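PDB 4U9B: NO-binding heme-dependent sensor protein from Shewanella oneidensis, which binds heme and, through its iron, nitric oxide, and probably acts as an H-NOX gas sensor in signalling. Local coordinates for residues A[95-99]-A[118-122]; A[1-5]-A[110-114]; A[63-67]-A[138-142]. All blocks are in the same frame, centred on the assembly; numbering follows the deposited sequence.

Interaction 1: A[95-99]-A[118-122]. With HEM (protoporphyrin IX containing Fe), chain B; PO4 (phosphate ion), chain E.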
loop_
_atom_site.group_PDB
_atom_site.type_symbol
_atom_site.label_atom_id
_atom_site.label_comp_id
_atom_site.label_asym_id
_atom_site.label_seq_id
_atom_site.Cartn_x
_atom_site.Cartn_y
_atom_site.Cartn_z
ATOM N N VAL A 95 5.126 1.870 -12.377
ATOM C CA VAL A 95 5.391 2.959 -11.442
ATOM C C VAL A 95 5.092 4.317 -12.069
ATOM O O VAL A 95 4.470 5.178 -11.444
ATOM C CB VAL A 95 6.854 2.937 -10.958
ATOM C CG1 VAL A 95 7.128 4.101 -10.008
ATOM C CG2 VAL A 95 7.159 1.615 -10.269
ATOM N N MET A 96 5.544 4.509 -13.302
ATOM C CA MET A 96 5.292 5.754 -14.013
ATOM C C MET A 96 3.818 5.892 -14.383
ATOM O O MET A 96 3.365 6.975 -14.757
ATOM C CB MET A 96 6.167 5.827 -15.266
ATOM C CG MET A 96 7.651 5.945 -14.962
ATOM S SD MET A 96 8.060 7.456 -14.063
ATOM C CE MET A 96 7.711 8.690 -15.314
ATOM N N GLY A 97 3.074 4.796 -14.263
ATOM C CA GLY A 97 1.658 4.786 -14.587
ATOM C C GLY A 97 0.739 4.878 -13.383
ATOM O O GLY A 97 -0.482 4.841 -13.536
ATOM N N ILE A 98 1.306 4.992 -12.185
ATOM C CA ILE A 98 0.486 5.107 -10.982
ATOM C C ILE A 98 -0.367 6.371 -11.056
ATOM O O ILE A 98 -1.563 6.341 -10.765
ATOM C CB ILE A 98 1.344 5.135 -9.691
ATOM C CG1 ILE A 98 2.094 3.809 -9.514
ATOM C CG2 ILE A 98 0.464 5.398 -8.464
ATOM C CD1 ILE A 98 3.116 3.815 -8.381
ATOM N N HIS A 99 0.251 7.475 -11.461
ATOM C CA HIS A 99 -0.416 8.771 -11.469
ATOM C C HIS A 99 -1.528 8.834 -12.510
ATOM O O HIS A 99 -2.627 9.307 -12.229
ATOM C CB HIS A 99 0.597 9.887 -11.734
ATOM C CG HIS A 99 0.010 11.262 -11.673
ATOM N ND1 HIS A 99 -0.144 12.057 -12.788
ATOM C CD2 HIS A 99 -0.468 11.982 -10.631
ATOM C CE1 HIS A 99 -0.686 13.208 -12.435
ATOM N NE2 HIS A 99 -0.893 13.189 -11.131
ATOM N N ILE A 118 0.662 10.768 -5.955
ATOM C CA ILE A 118 1.886 10.119 -6.390
ATOM C C ILE A 118 2.262 10.631 -7.776
ATOM O O ILE A 118 1.441 10.635 -8.690
ATOM C CB ILE A 118 1.740 8.577 -6.381
ATOM C CG1 ILE A 118 1.754 8.078 -4.929
ATOM C CG2 ILE A 118 2.860 7.914 -7.184
ATOM C CD1 ILE A 118 1.580 6.580 -4.761
ATOM N N ASN A 119 3.507 11.078 -7.904
ATOM C CA ASN A 119 4.036 11.585 -9.161
ATOM C C ASN A 119 5.425 11.020 -9.401
ATOM O O ASN A 119 6.275 11.056 -8.513
ATOM C CB ASN A 119 4.087 13.114 -9.153
ATOM C CG ASN A 119 2.709 13.747 -9.109
ATOM O OD1 ASN A 119 2.148 14.114 -10.143
ATOM N ND2 ASN A 119 2.158 13.883 -7.907
ATOM N N GLY A 120 5.647 10.508 -10.606
ATOM C CA GLY A 120 6.901 9.865 -10.947
ATOM C C GLY A 120 7.643 10.574 -12.058
ATOM O O GLY A 120 7.044 11.023 -13.034
ATOM N N GLN A 121 8.956 10.683 -11.891
ATOM C CA GLN A 121 9.842 11.160 -12.944
ATOM C C GLN A 121 10.880 10.091 -13.243
ATOM O O GLN A 121 11.549 9.595 -12.335
ATOM C CB GLN A 121 10.529 12.469 -12.539
ATOM C CG GLN A 121 9.592 13.661 -12.452
ATOM C CD GLN A 121 8.939 13.989 -13.783
ATOM O OE1 GLN A 121 9.529 13.783 -14.844
ATOM N NE2 GLN A 121 7.710 14.493 -13.734
ATOM N N LEU A 122 10.997 9.722 -14.516
ATOM C CA LEU A 122 12.069 8.844 -14.961
ATOM C C LEU A 122 13.286 9.701 -15.268
ATOM O O LEU A 122 13.247 10.553 -16.154
ATOM C CB LEU A 122 11.652 8.034 -16.192
ATOM C CG LEU A 122 12.697 7.042 -16.721
ATOM C CD1 LEU A 122 13.054 6.002 -15.668
ATOM C CD2 LEU A 122 12.210 6.360 -17.991
HETATM C CHA HEM B . -4.342 2.933 -1.893
HETATM C CHB HEM B . 0.202 3.375 -3.498
HETATM C CHC HEM B . -0.636 0.077 -6.921
HETATM C CHD HEM B . -5.385 0.560 -6.063
HETATM C C1A HEM B . -2.993 3.184 -1.932
HETATM C C2A HEM B . -2.170 3.629 -0.824
HETATM C C3A HEM B . -0.917 3.745 -1.277
HETATM C C4A HEM B . -0.901 3.382 -2.675
HETATM C CMA HEM B . 0.320 4.184 -0.474
HETATM C CAA HEM B . -2.652 3.918 0.617
HETATM C CBA HEM B . -3.521 5.177 0.663
HETATM C CGA HEM B . -2.720 6.448 0.838
HETATM O O1A HEM B . -3.349 7.540 0.917
HETATM O O2A HEM B . -1.463 6.398 0.903
HETATM C C1B HEM B . 0.400 2.486 -4.526
HETATM C C2B HEM B . 1.669 2.170 -5.142
HETATM C C3B HEM B . 1.439 1.260 -6.107
HETATM C C4B HEM B . 0.017 0.966 -6.099
HETATM C CMB HEM B . 2.989 2.848 -4.709
HETATM C CAB HEM B . 2.420 0.555 -7.074
HETATM C CBB HEM B . 3.737 0.467 -6.862
HETATM C C1C HEM B . -2.005 -0.082 -6.997
HETATM C C2C HEM B . -2.701 -0.964 -7.905
HETATM C C3C HEM B . -4.018 -0.842 -7.698
HETATM C C4C HEM B . -4.203 0.127 -6.626
HETATM C CMC HEM B . -2.010 -1.876 -8.940
HETATM C CAC HEM B . -5.084 -1.646 -8.488
HETATM C CBC HEM B . -6.390 -1.354 -8.468
HETATM C C1D HEM B . -5.530 1.146 -4.825
HETATM C C2D HEM B . -6.774 1.200 -4.093
HETATM C C3D HEM B . -6.450 1.938 -2.796
HETATM C C4D HEM B . -5.045 2.262 -2.869
HETATM C CMD HEM B . -8.138 0.625 -4.519
HETATM C CAD HEM B . -7.412 2.269 -1.643
HETATM C CBD HEM B . -8.065 3.629 -1.874
HETATM C CGD HEM B . -8.991 3.921 -0.723
HETATM O O1D HEM B . -8.805 3.297 0.350
HETATM O O2D HEM B . -9.910 4.772 -0.872
HETATM N NA HEM B . -2.183 3.036 -3.046
HETATM N NB HEM B . -0.584 1.735 -5.126
HETATM N NC HEM B . -2.954 0.569 -6.230
HETATM N ND HEM B . -4.539 1.780 -4.075
HETATM FE FE HEM B . -2.601 1.950 -4.730
HETATM P P PO4 E . -1.623 15.551 -8.274
HETATM O O1 PO4 E . -2.556 14.612 -9.001
HETATM O O2 PO4 E . -0.760 14.762 -7.319
HETATM O O3 PO4 E . -0.745 16.264 -9.277
HETATM O O4 PO4 E . -2.432 16.565 -7.501
#
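His99 has CG anti to its own backbone nitrogen (chi1 -176°), and this carries the imidazole to the strand, beside the carbonyl of Ile118 and the amide of Asn119. Met96 instead bends at chi2 and chi3, and its thioether curls over the backbone of Gly120. Its CE methyl lies 3.3 Å from Gly120 O and also packs against Leu122 CB. Asn119 OD1 sits over one face of the His99 ring, displaced from the ring centre, with the amide and ring planes 42° apart. OD1 is 3.3 Å from His99 NE2, but the angle is too poor for a hydrogen bond. NE2 donates to phosphate O1 at the ring edge instead (3.1 Å), and Asn119 ND2 donates to phosphate O2 (3.1 Å). The phosphate, probably from the crystallisation liquor, thus bridges the two side chains. In the H-NOX fold this is where the junction of helices 91-96 and 98-109 rests on outer strand 117-122. On the heme side of these polar groups, Ile98 CG2 meets Ile118 CG2 at 3.7 Å. Both line the heme pocket: Ile98 CD1 reaches the heme vinyl carbon CAB (3.6 Å), and Ile118 CD1 reaches the meso carbon CHB. Ile98 also touches the bound nitric oxide.

Interaction 2: A[1-5]-A[110-114]. With HEM (protoporphyrin IX containing Fe), chain B.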
loop_
_atom_site.group_PDB
_atom_site.type_symbol
_atom_site.label_atom_id
_atom_site.label_comp_id
_atom_site.label_asym_id
_atom_site.label_seq_id
_atom_site.Cartn_x
_atom_site.Cartn_y
_atom_site.Cartn_z
ATOM N N MET A 1 -10.958 4.761 3.599
ATOM C CA MET A 1 -10.203 3.497 3.367
ATOM C C MET A 1 -11.161 2.427 2.852
ATOM O O MET A 1 -12.079 2.009 3.561
ATOM C CB MET A 1 -9.508 3.039 4.656
ATOM C CG MET A 1 -8.454 1.947 4.464
ATOM S SD MET A 1 -7.024 2.454 3.488
ATOM C CE MET A 1 -6.311 3.713 4.541
ATOM N N LYS A 2 -10.956 1.994 1.612
ATOM C CA LYS A 2 -11.865 1.042 0.990
ATOM C C LYS A 2 -11.704 -0.345 1.598
ATOM O O LYS A 2 -10.624 -0.719 2.056
ATOM C CB LYS A 2 -11.644 0.990 -0.525
ATOM C CG LYS A 2 -12.169 2.212 -1.276
ATOM C CD LYS A 2 -13.684 2.333 -1.159
ATOM C CE LYS A 2 -14.226 3.537 -1.904
ATOM N NZ LYS A 2 -15.668 3.759 -1.585
ATOM N N GLY A 3 -12.799 -1.099 1.603
ATOM C CA GLY A 3 -12.830 -2.414 2.213
ATOM C C GLY A 3 -11.819 -3.385 1.637
ATOM O O GLY A 3 -11.370 -4.289 2.336
ATOM N N ILE A 4 -11.460 -3.208 0.367
ATOM C CA ILE A 4 -10.500 -4.107 -0.269
ATOM C C ILE A 4 -9.188 -4.111 0.512
ATOM O O ILE A 4 -8.558 -5.151 0.675
ATOM C CB ILE A 4 -10.228 -3.726 -1.749
ATOM C CG1 ILE A 4 -9.123 -4.613 -2.329
ATOM C CG2 ILE A 4 -9.839 -2.261 -1.884
ATOM C CD1 ILE A 4 -9.090 -4.644 -3.850
ATOM N N ILE A 5 -8.797 -2.950 1.020
ATOM C CA ILE A 5 -7.565 -2.846 1.790
ATOM C C ILE A 5 -7.683 -3.683 3.060
ATOM O O ILE A 5 -6.761 -4.414 3.419
ATOM C CB ILE A 5 -7.244 -1.384 2.153
ATOM C CG1 ILE A 5 -7.209 -0.512 0.890
ATOM C CG2 ILE A 5 -5.923 -1.298 2.911
ATOM C CD1 ILE A 5 -6.183 -0.939 -0.151
ATOM N N TYR A 110 -14.188 2.373 -8.324
ATOM C CA TYR A 110 -14.582 2.662 -6.945
ATOM C C TYR A 110 -15.292 4.005 -6.834
ATOM O O TYR A 110 -14.985 4.947 -7.568
ATOM C CB TYR A 110 -13.359 2.652 -6.021
ATOM C CG TYR A 110 -12.739 1.285 -5.833
ATOM C CD1 TYR A 110 -11.786 0.803 -6.722
ATOM C CD2 TYR A 110 -13.106 0.478 -4.765
ATOM C CE1 TYR A 110 -11.219 -0.446 -6.553
ATOM C CE2 TYR A 110 -12.544 -0.771 -4.587
ATOM C CZ TYR A 110 -11.602 -1.229 -5.486
ATOM O OH TYR A 110 -11.044 -2.474 -5.314
ATOM N N HIS A 111 -16.240 4.085 -5.906
ATOM C CA HIS A 111 -16.915 5.340 -5.614
ATOM C C HIS A 111 -16.100 6.165 -4.628
ATOM O O HIS A 111 -15.881 5.748 -3.487
ATOM C CB HIS A 111 -18.313 5.092 -5.050
ATOM C CG HIS A 111 -19.068 6.351 -4.750
ATOM N ND1 HIS A 111 -19.515 7.202 -5.738
ATOM C CD2 HIS A 111 -19.440 6.910 -3.575
ATOM C CE1 HIS A 111 -20.137 8.227 -5.184
ATOM N NE2 HIS A 111 -20.105 8.075 -3.873
ATOM N N GLU A 112 -15.649 7.329 -5.087
ATOM C CA GLU A 112 -14.938 8.292 -4.245
ATOM C C GLU A 112 -13.813 7.656 -3.428
ATOM O O GLU A 112 -13.827 7.705 -2.197
ATOM C CB GLU A 112 -15.926 8.996 -3.314
ATOM C CG GLU A 112 -16.895 9.915 -4.041
ATOM C CD GLU A 112 -17.763 10.725 -3.095
ATOM O OE1 GLU A 112 -17.742 10.449 -1.876
ATOM O OE2 GLU A 112 -18.464 11.643 -3.571
ATOM N N PRO A 113 -12.826 7.065 -4.114
ATOM C CA PRO A 113 -11.679 6.479 -3.417
ATOM C C PRO A 113 -10.789 7.561 -2.823
ATOM O O PRO A 113 -10.852 8.703 -3.277
ATOM C CB PRO A 113 -10.955 5.711 -4.523
ATOM C CG PRO A 113 -11.262 6.485 -5.760
ATOM C CD PRO A 113 -12.662 7.021 -5.578
ATOM N N SER A 114 -9.987 7.205 -1.824
ATOM C CA SER A 114 -9.023 8.124 -1.230
ATOM C C SER A 114 -7.614 7.665 -1.578
ATOM O O SER A 114 -7.018 6.846 -0.877
ATOM C CB SER A 114 -9.206 8.206 0.285
ATOM O OG SER A 114 -10.457 8.789 0.610
HETATM C CHA HEM B . -4.342 2.933 -1.893
HETATM C CHB HEM B . 0.202 3.375 -3.498
HETATM C CHC HEM B . -0.636 0.077 -6.921
HETATM C CHD HEM B . -5.385 0.560 -6.063
HETATM C C1A HEM B . -2.993 3.184 -1.932
HETATM C C2A HEM B . -2.170 3.629 -0.824
HETATM C C3A HEM B . -0.917 3.745 -1.277
HETATM C C4A HEM B . -0.901 3.382 -2.675
HETATM C CMA HEM B . 0.320 4.184 -0.474
HETATM C CAA HEM B . -2.652 3.918 0.617
HETATM C CBA HEM B . -3.521 5.177 0.663
HETATM C CGA HEM B . -2.720 6.448 0.838
HETATM O O1A HEM B . -3.349 7.540 0.917
HETATM O O2A HEM B . -1.463 6.398 0.903
HETATM C C1B HEM B . 0.400 2.486 -4.526
HETATM C C2B HEM B . 1.669 2.170 -5.142
HETATM C C3B HEM B . 1.439 1.260 -6.107
HETATM C C4B HEM B . 0.017 0.966 -6.099
HETATM C CMB HEM B . 2.989 2.848 -4.709
HETATM C CAB HEM B . 2.420 0.555 -7.074
HETATM C CBB HEM B . 3.737 0.467 -6.862
HETATM C C1C HEM B . -2.005 -0.082 -6.997
HETATM C C2C HEM B . -2.701 -0.964 -7.905
HETATM C C3C HEM B . -4.018 -0.842 -7.698
HETATM C C4C HEM B . -4.203 0.127 -6.626
HETATM C CMC HEM B . -2.010 -1.876 -8.940
HETATM C CAC HEM B . -5.084 -1.646 -8.488
HETATM C CBC HEM B . -6.390 -1.354 -8.468
HETATM C C1D HEM B . -5.530 1.146 -4.825
HETATM C C2D HEM B . -6.774 1.200 -4.093
HETATM C C3D HEM B . -6.450 1.938 -2.796
HETATM C C4D HEM B . -5.045 2.262 -2.869
HETATM C CMD HEM B . -8.138 0.625 -4.519
HETATM C CAD HEM B . -7.412 2.269 -1.643
HETATM C CBD HEM B . -8.065 3.629 -1.874
HETATM C CGD HEM B . -8.991 3.921 -0.723
HETATM O O1D HEM B . -8.805 3.297 0.350
HETATM O O2D HEM B . -9.910 4.772 -0.872
HETATM N NA HEM B . -2.183 3.036 -3.046
HETATM N NB HEM B . -0.584 1.735 -5.126
HETATM N NC HEM B . -2.954 0.569 -6.230
HETATM N ND HEM B . -4.539 1.780 -4.075
HETATM FE FE HEM B . -2.601 1.950 -4.730
#
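Lys2 and Tyr110 lie side by side and point opposite ways in the heme pocket of the H-NOX domain, with Lys2 beside one heme propionate. The N-terminal segment here meets the loop that follows helix 98-109. The lysine chain bends once, at chi2 (-64°), and then runs extended into the bend of the loop. Its CG lies 4.0 Å from Tyr110 CD2, an oblique approach to the ring. At its far end NZ donates to His111 O (2.8 Å). The bond lies in the carbonyl plane, with a C=O...N angle of 153°. NZ also bonds Ser41 OG and Ala39 O, so three acceptors grip the buried ammonium. Ile4 meets the other end of the tyrosine, lying nearly perpendicular to it. Its CD1 touches Tyr110 OH at 3.3 Å, and its CG2 packs against CE2. The hydroxyl itself is hydrogen-bonded to His81 NE2, which helps fix the ring. Over one face of the ring lies the heme methyl CMD, 3.8 Å from Tyr110 CE1. Both segments also hold the propionate by backbone N-H groups. Each carboxylate oxygen has its own donor, which should favour the charged form of the group. Lys2 N reaches heme O1D at 2.8 Å, and Ser114 N reaches heme O2D at 2.6 Å with a nearly straight N-H...O angle of 172°.

Interaction 3: A[63-67]-A[138-142]. With ZN (zinc ion), chain D; HEM (protoporphyrin IX containing Fe), chain B.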
loop_
_atom_site.group_PDB
_atom_site.type_symbol
_atom_site.label_atom_id
_atom_site.label_comp_id
_atom_site.label_asym_id
_atom_site.label_seq_id
_atom_site.Cartn_x
_atom_site.Cartn_y
_atom_site.Cartn_z
ATOM N N GLN A 63 5.798 1.282 11.337
ATOM C CA GLN A 63 6.102 1.528 9.933
ATOM C C GLN A 63 6.682 0.295 9.237
ATOM O O GLN A 63 6.524 0.132 8.025
ATOM C CB GLN A 63 7.067 2.712 9.801
ATOM C CG GLN A 63 6.484 4.036 10.288
ATOM C CD GLN A 63 5.184 4.402 9.589
ATOM O OE1 GLN A 63 4.933 3.982 8.462
ATOM N NE2 GLN A 63 4.343 5.175 10.266
ATOM N N ASP A 64 7.350 -0.567 9.997
ATOM C CA ASP A 64 7.886 -1.804 9.439
ATOM C C ASP A 64 6.757 -2.792 9.145
ATOM O O ASP A 64 6.804 -3.528 8.159
ATOM C CB ASP A 64 8.904 -2.434 10.391
ATOM C CG ASP A 64 10.262 -1.744 10.344
ATOM O OD1 ASP A 64 10.602 -1.133 9.308
ATOM O OD2 ASP A 64 10.997 -1.823 11.349
ATOM N N VAL A 65 5.743 -2.806 10.002
ATOM C CA VAL A 65 4.564 -3.631 9.768
ATOM C C VAL A 65 3.813 -3.114 8.545
ATOM O O VAL A 65 3.351 -3.892 7.710
ATOM C CB VAL A 65 3.632 -3.645 10.995
ATOM C CG1 VAL A 65 2.324 -4.379 10.686
ATOM C CG2 VAL A 65 4.337 -4.291 12.179
ATOM N N VAL A 66 3.707 -1.792 8.444
ATOM C CA VAL A 66 3.012 -1.153 7.330
ATOM C C VAL A 66 3.714 -1.453 6.011
ATOM O O VAL A 66 3.067 -1.674 4.988
ATOM C CB VAL A 66 2.914 0.373 7.552
ATOM C CG1 VAL A 66 2.494 1.102 6.278
ATOM C CG2 VAL A 66 1.931 0.672 8.682
ATOM N N LYS A 67 5.041 -1.465 6.038
ATOM C CA LYS A 67 5.820 -1.759 4.839
ATOM C C LYS A 67 5.630 -3.214 4.428
ATOM O O LYS A 67 5.507 -3.520 3.244
ATOM C CB LYS A 67 7.301 -1.453 5.074
ATOM C CG LYS A 67 8.200 -1.724 3.873
ATOM C CD LYS A 67 9.639 -1.306 4.149
ATOM C CE LYS A 67 10.535 -1.559 2.945
ATOM N NZ LYS A 67 11.913 -1.007 3.129
ATOM N N LEU A 138 1.057 7.158 4.566
ATOM C CA LEU A 138 1.346 5.739 4.354
ATOM C C LEU A 138 2.486 5.518 3.361
ATOM O O LEU A 138 2.440 4.606 2.534
ATOM C CB LEU A 138 0.083 5.020 3.868
ATOM C CG LEU A 138 -0.961 4.720 4.944
ATOM C CD1 LEU A 138 -2.294 4.362 4.304
ATOM C CD2 LEU A 138 -0.485 3.587 5.838
ATOM N N CYS A 139 3.519 6.342 3.455
ATOM C CA CYS A 139 4.650 6.238 2.538
ATOM C C CYS A 139 5.355 4.890 2.660
ATOM O O CYS A 139 5.928 4.396 1.689
ATOM C CB CYS A 139 5.645 7.370 2.786
ATOM S SG CYS A 139 6.301 7.417 4.463
ATOM N N PHE A 140 5.311 4.286 3.844
ATOM C CA PHE A 140 5.961 2.994 4.032
ATOM C C PHE A 140 5.144 1.894 3.366
ATOM O O PHE A 140 5.691 0.875 2.940
ATOM C CB PHE A 140 6.172 2.695 5.519
ATOM C CG PHE A 140 7.467 3.231 6.061
ATOM C CD1 PHE A 140 7.614 4.579 6.338
ATOM C CD2 PHE A 140 8.541 2.386 6.288
ATOM C CE1 PHE A 140 8.804 5.074 6.834
ATOM C CE2 PHE A 140 9.736 2.877 6.785
ATOM C CZ PHE A 140 9.866 4.224 7.055
ATOM N N CYS A 141 3.836 2.108 3.258
ATOM C CA CYS A 141 2.986 1.191 2.510
ATOM C C CYS A 141 3.301 1.331 1.021
ATOM O O CYS A 141 3.331 0.342 0.286
ATOM C CB CYS A 141 1.505 1.471 2.790
ATOM S SG CYS A 141 0.348 0.300 2.027
ATOM N N ALA A 142 3.552 2.563 0.588
ATOM C CA ALA A 142 3.947 2.825 -0.795
ATOM C C ALA A 142 5.264 2.130 -1.108
ATOM O O ALA A 142 5.425 1.522 -2.170
ATOM C CB ALA A 142 4.069 4.325 -1.045
HETATM ZN ZN ZN D . 7.992 8.944 4.002
HETATM C CHA HEM B . -4.342 2.933 -1.893
HETATM C CHB HEM B . 0.202 3.375 -3.498
HETATM C CHC HEM B . -0.636 0.077 -6.921
HETATM C CHD HEM B . -5.385 0.560 -6.063
HETATM C C1A HEM B . -2.993 3.184 -1.932
HETATM C C2A HEM B . -2.170 3.629 -0.824
HETATM C C3A HEM B . -0.917 3.745 -1.277
HETATM C C4A HEM B . -0.901 3.382 -2.675
HETATM C CMA HEM B . 0.320 4.184 -0.474
HETATM C CAA HEM B . -2.652 3.918 0.617
HETATM C CBA HEM B . -3.521 5.177 0.663
HETATM C CGA HEM B . -2.720 6.448 0.838
HETATM O O1A HEM B . -3.349 7.540 0.917
HETATM O O2A HEM B . -1.463 6.398 0.903
HETATM C C1B HEM B . 0.400 2.486 -4.526
HETATM C C2B HEM B . 1.669 2.170 -5.142
HETATM C C3B HEM B . 1.439 1.260 -6.107
HETATM C C4B HEM B . 0.017 0.966 -6.099
HETATM C CMB HEM B . 2.989 2.848 -4.709
HETATM C CAB HEM B . 2.420 0.555 -7.074
HETATM C CBB HEM B . 3.737 0.467 -6.862
HETATM C C1C HEM B . -2.005 -0.082 -6.997
HETATM C C2C HEM B . -2.701 -0.964 -7.905
HETATM C C3C HEM B . -4.018 -0.842 -7.698
HETATM C C4C HEM B . -4.203 0.127 -6.626
HETATM C CMC HEM B . -2.010 -1.876 -8.940
HETATM C CAC HEM B . -5.084 -1.646 -8.488
HETATM C CBC HEM B . -6.390 -1.354 -8.468
HETATM C C1D HEM B . -5.530 1.146 -4.825
HETATM C C2D HEM B . -6.774 1.200 -4.093
HETATM C C3D HEM B . -6.450 1.938 -2.796
HETATM C C4D HEM B . -5.045 2.262 -2.869
HETATM C CMD HEM B . -8.138 0.625 -4.519
HETATM C CAD HEM B . -7.412 2.269 -1.643
HETATM C CBD HEM B . -8.065 3.629 -1.874
HETATM C CGD HEM B . -8.991 3.921 -0.723
HETATM O O1D HEM B . -8.805 3.297 0.350
HETATM O O2D HEM B . -9.910 4.772 -0.872
HETATM N NA HEM B . -2.183 3.036 -3.046
HETATM N NB HEM B . -0.584 1.735 -5.126
HETATM N NC HEM B . -2.954 0.569 -6.230
HETATM N ND HEM B . -4.539 1.780 -4.075
HETATM FE FE HEM B . -2.601 1.950 -4.730
HETATM O O HOH W 1 3.944 5.072 6.451
#
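Next to the zinc site of this H-NOX domain, the first turn of helix 139-152 packs against helix 62-80. Cys139 SG binds the zinc at 2.3 Å; His161, Cys164 and Cys172 complete the site. The next residue, Phe140, turns its ring toward helix 62-80. Gln63 CB sits over the ring centre in a CH-pi contact, 3.8 Å from the centroid. Lys67 CB comes up at the ring edge. Gln63 bends at chi2 (-56°), which brings OE1 back to within 3.4 Å of Phe140 CB. A water accepts from Phe140 N and donates to Gln63 OE1, the latter leg unusually short at 2.5 Å. Without the ring, as with an alanine here in place of Phe140, Gln63 CB would probably lose the face it rests on and a gap would open beside Lys67. Deeper in, Val66 CG1 packs against Cys141 CB (3.6 Å) and Leu138 CD2. Leu138 also lies against the heme, its CB 3.6 Å from the propionate oxygen O2A. Lys67 NZ forms a salt bridge with Glu143 of helix 139-152. The backbones come close enough for a CA-H...O contact, Lys67 CA to Phe140 O at 3.2 Å.

From the N terminus, residues 1-5 lead into helix 3-17 and meet 110-114, more than 100 residues on. Residues 63-67 and 95-99 lie between. Residues 110-114 close interaction 2 first. Strand segment 118-122 then closes interaction 1 over a short loop, and 138-142 closes interaction 3 last. Interaction 1 is nested inside the loop of interaction 3; interaction 2 crosses both. Interaction 1 ties a helix junction to strand 117-122, interaction 2 the N-terminal segment to the loop after helix 98-109, and interaction 3 helix 62-80 to helix 139-152. All three touch the heme; their centres lie about 18 to 20 Å apart. Interactions 2 and 3 meet where Met1 CE packs on Leu138 CD1 at 4.1 Å.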